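WipB (Legionella pneumophila, PDB 5NNY) is a translocated effector that targets the host lysosomal nutrient-sensing machinery, its phosphatase domain, the part in this chain, probably dephosphorylating serine and threonine. Local coordinates at residues E40-Q48 against R67-L78. Sequence-based numbering, arbitrary orientation. Where two conformers were deposited one is given.
Sequences EIYTLPELQ and RLEEIKKQYNAL
Ile41 is inserted as a knob into a hole lined by Ile71, Gln74, Tyr75 and Leu78, four residues spaced over two turns of helix 64-79. Its two branches do different work. CG1 stands beside the backbone N and carries CD1 deep into the hole, where Ile41 CD1 meets Leu78 CD1 tip to tip at 3.8 Å and lies against the extended chain of Gln74. Ile41 CG2 turns the other way and packs on Ile71 CG2 at 4.0 Å, the two isoleucines sliding past each other in opposite directions. It also approaches the Tyr75 ring obliquely; the hydroxyl of that ring is hydrogen-bonded to Phe107 O, on helix 105-117.

Ile71 is in turn the apolar centre for the residues that follow helix 32-42. Leu44 CD1 touches Ile71 CG1 at 3.7 Å, and Leu47 CD2 comes to Ile71 CD1 at 3.8 Å, both end to end. The contact thus joins two helices and the short 3-10 turn 45-47 at the periphery of the calcineurin-like phosphoesterase domain, its centre about 22 Å from the centre of the chain; helix 64-79 falls within a predicted coiled coil.

Glu46 closes the other end. With CG between the backbone N and the carbonyl carbon (chi1 58°) and the chain extended beyond it, its carboxylate reaches both Arg67 and Ile71. Arg67 NH2 donates to Glu46 OE2 at 2.8 Å in a salt bridge that is bent (N-H...O 141°), coming on the anti side of the oxygen but tilted out of the carboxylate plane, with the two planar groups 63° apart. Arg67 NE is held separately by Asn63 OD1, which helps fix the guanidinium. The second oxygen, Glu46 OE1, rests 3.4 Å from Ile71 CD1; an unusually short water contact appears to link it to Arg67 O.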
# COMPACT_ATOMS: atom_id res chain seq x y z
N GLU A 40 11.56 8.96 -18.43
CA GLU A 40 12.03 8.15 -19.55
C GLU A 40 12.16 6.67 -19.17
O GLU A 40 11.75 5.79 -19.94
CB GLU A 40 13.40 8.65 -20.05
CG GLU A 40 13.80 8.01 -21.38
CD GLU A 40 15.01 8.62 -22.01
OE1 GLU A 40 15.45 9.71 -21.55
OE2 GLU A 40 15.53 8.01 -22.97
N ILE A 41 12.77 6.39 -18.03
CA ILE A 41 12.89 5.00 -17.59
C ILE A 41 11.51 4.42 -17.35
O ILE A 41 11.21 3.29 -17.76
CB ILE A 41 13.78 4.91 -16.32
CG1 ILE A 41 15.26 5.11 -16.69
CG2 ILE A 41 13.57 3.57 -15.61
CD1 ILE A 41 16.19 5.27 -15.47
N TYR A 42 10.63 5.19 -16.69
CA TYR A 42 9.30 4.70 -16.36
C TYR A 42 8.51 4.32 -17.61
O TYR A 42 7.71 3.38 -17.57
CB TYR A 42 8.52 5.73 -15.51
CG TYR A 42 7.28 5.06 -14.99
CD1 TYR A 42 7.37 4.11 -13.98
CD2 TYR A 42 6.03 5.29 -15.56
CE1 TYR A 42 6.24 3.41 -13.52
CE2 TYR A 42 4.89 4.61 -15.11
CZ TYR A 42 5.02 3.66 -14.10
OH TYR A 42 3.90 2.97 -13.64
N THR A 43 8.74 5.01 -18.73
CA THR A 43 7.96 4.74 -19.94
C THR A 43 8.78 4.07 -21.03
O THR A 43 8.42 4.13 -22.20
CB THR A 43 7.29 6.02 -20.47
OG1 THR A 43 8.27 7.01 -20.80
CG2 THR A 43 6.37 6.59 -19.40
N LEU A 44 9.89 3.43 -20.65
CA LEU A 44 10.67 2.66 -21.61
C LEU A 44 9.77 1.63 -22.29
O LEU A 44 9.11 0.85 -21.60
CB LEU A 44 11.83 1.93 -20.92
CG LEU A 44 13.10 2.71 -20.59
CD1 LEU A 44 14.03 1.89 -19.69
CD2 LEU A 44 13.81 3.09 -21.87
N PRO A 45 9.72 1.59 -23.63
CA PRO A 45 8.88 0.58 -24.30
C PRO A 45 9.13 -0.84 -23.84
O PRO A 45 8.18 -1.61 -23.70
CB PRO A 45 9.24 0.77 -25.78
CG PRO A 45 9.56 2.25 -25.87
CD PRO A 45 10.21 2.62 -24.56
N GLU A 46 10.39 -1.21 -23.58
CA GLU A 46 10.67 -2.59 -23.20
C GLU A 46 10.06 -2.96 -21.85
O GLU A 46 9.96 -4.16 -21.56
CB GLU A 46 12.18 -2.84 -23.18
CG GLU A 46 12.93 -1.92 -22.25
CD GLU A 46 14.40 -2.29 -22.11
OE1 GLU A 46 15.19 -1.42 -21.66
OE2 GLU A 46 14.76 -3.44 -22.45
N LEU A 47 9.62 -1.98 -21.05
CA LEU A 47 8.99 -2.25 -19.77
C LEU A 47 7.46 -2.18 -19.80
O LEU A 47 6.84 -2.35 -18.75
CB LEU A 47 9.49 -1.26 -18.70
CG LEU A 47 10.98 -1.30 -18.34
CD1 LEU A 47 11.28 -0.21 -17.28
CD2 LEU A 47 11.35 -2.65 -17.78
N GLN A 48 6.85 -1.93 -20.96
CA GLN A 48 5.41 -1.71 -21.03
C GLN A 48 4.68 -3.01 -21.35
O GLN A 48 4.94 -3.66 -22.37
CB GLN A 48 5.07 -0.64 -22.08
CG GLN A 48 5.82 0.68 -21.92
CD GLN A 48 5.74 1.21 -20.50
OE1 GLN A 48 4.65 1.45 -19.98
NE2 GLN A 48 6.91 1.41 -19.87
N ARG A 67 19.34 -6.28 -19.75
CA ARG A 67 18.44 -5.14 -19.90
C ARG A 67 17.97 -4.62 -18.55
O ARG A 67 17.97 -3.41 -18.30
CB ARG A 67 17.23 -5.54 -20.74
CG ARG A 67 17.49 -5.79 -22.23
CD ARG A 67 16.27 -6.49 -22.82
NE ARG A 67 16.32 -6.71 -24.27
CZ ARG A 67 15.53 -6.08 -25.13
NH1 ARG A 67 15.58 -6.35 -26.44
NH2 ARG A 67 14.68 -5.18 -24.69
N LEU A 68 17.51 -5.53 -17.69
CA LEU A 68 16.97 -5.15 -16.38
C LEU A 68 18.05 -4.59 -15.45
O LEU A 68 17.80 -3.63 -14.72
CB LEU A 68 16.29 -6.36 -15.74
CG LEU A 68 15.04 -6.88 -16.45
CD1 LEU A 68 14.65 -8.25 -15.95
CD2 LEU A 68 13.92 -5.90 -16.27
N GLU A 69 19.25 -5.19 -15.48
CA GLU A 69 20.35 -4.68 -14.66
C GLU A 69 20.68 -3.23 -15.02
O GLU A 69 20.92 -2.41 -14.13
CB GLU A 69 21.60 -5.55 -14.83
CG GLU A 69 21.45 -7.02 -14.41
CD GLU A 69 21.73 -7.27 -12.94
OE1 GLU A 69 21.77 -6.30 -12.15
OE2 GLU A 69 21.93 -8.45 -12.57
N GLU A 70 20.73 -2.91 -16.32
CA GLU A 70 21.08 -1.55 -16.71
C GLU A 70 20.00 -0.56 -16.27
O GLU A 70 20.31 0.55 -15.83
CB GLU A 70 21.30 -1.46 -18.22
CG GLU A 70 22.17 -2.59 -18.81
CD GLU A 70 23.58 -2.71 -18.23
OE1 GLU A 70 23.77 -2.59 -17.00
OE2 GLU A 70 24.52 -2.97 -19.01
N ILE A 71 18.73 -0.95 -16.38
CA ILE A 71 17.64 -0.09 -15.90
C ILE A 71 17.76 0.11 -14.40
O ILE A 71 17.63 1.22 -13.88
CB ILE A 71 16.27 -0.71 -16.26
CG1 ILE A 71 15.98 -0.56 -17.77
CG2 ILE A 71 15.15 -0.11 -15.37
CD1 ILE A 71 14.91 -1.57 -18.31
N LYS A 72 18.00 -0.99 -13.68
CA LYS A 72 18.02 -0.97 -12.22
C LYS A 72 19.13 -0.07 -11.69
O LYS A 72 18.91 0.74 -10.78
CB LYS A 72 18.17 -2.39 -11.69
CG LYS A 72 18.32 -2.49 -10.17
CD LYS A 72 18.57 -3.95 -9.78
CE LYS A 72 19.14 -4.10 -8.38
NZ LYS A 72 19.54 -5.51 -8.10
N LYS A 73 20.34 -0.20 -12.24
CA LYS A 73 21.42 0.62 -11.70
C LYS A 73 21.16 2.10 -11.96
O LYS A 73 21.41 2.93 -11.09
CB LYS A 73 22.77 0.16 -12.27
CG LYS A 73 23.03 0.54 -13.70
CD LYS A 73 24.03 -0.39 -14.35
CE LYS A 73 25.37 -0.40 -13.64
NZ LYS A 73 26.44 -0.96 -14.51
N GLN A 74 20.62 2.45 -13.13
CA GLN A 74 20.37 3.87 -13.38
C GLN A 74 19.19 4.36 -12.55
O GLN A 74 19.21 5.50 -12.05
CB GLN A 74 20.12 4.16 -14.87
CG GLN A 74 20.08 5.70 -15.05
CD GLN A 74 19.82 6.22 -16.45
OE1 GLN A 74 19.48 5.49 -17.37
NE2 GLN A 74 20.00 7.52 -16.61
N TYR A 75 18.16 3.53 -12.39
CA TYR A 75 17.05 3.92 -11.53
C TYR A 75 17.54 4.21 -10.12
O TYR A 75 17.17 5.22 -9.52
CB TYR A 75 15.97 2.82 -11.50
CG TYR A 75 14.78 3.25 -10.69
CD1 TYR A 75 13.85 4.13 -11.21
CD2 TYR A 75 14.62 2.83 -9.37
CE1 TYR A 75 12.76 4.56 -10.47
CE2 TYR A 75 13.53 3.27 -8.62
CZ TYR A 75 12.60 4.12 -9.18
OH TYR A 75 11.53 4.56 -8.46
N ASN A 76 18.38 3.32 -9.57
CA ASN A 76 18.88 3.53 -8.21
C ASN A 76 19.81 4.73 -8.13
O ASN A 76 19.89 5.37 -7.07
CB ASN A 76 19.58 2.26 -7.71
CG ASN A 76 18.60 1.13 -7.42
OD1 ASN A 76 17.39 1.35 -7.33
ND2 ASN A 76 19.12 -0.07 -7.27
N ALA A 77 20.53 5.05 -9.21
CA ALA A 77 21.31 6.29 -9.24
C ALA A 77 20.40 7.52 -9.18
O ALA A 77 20.77 8.54 -8.58
CB ALA A 77 22.17 6.34 -10.50
N LEU A 78 19.23 7.46 -9.81
CA LEU A 78 18.30 8.58 -9.70
C LEU A 78 17.76 8.69 -8.28
O LEU A 78 17.68 9.80 -7.73
CB LEU A 78 17.16 8.43 -10.71
CG LEU A 78 17.51 8.50 -12.20
CD1 LEU A 78 16.28 8.27 -13.08
CD2 LEU A 78 18.16 9.84 -12.54
O HOH W 1 17.51 -1.98 -20.78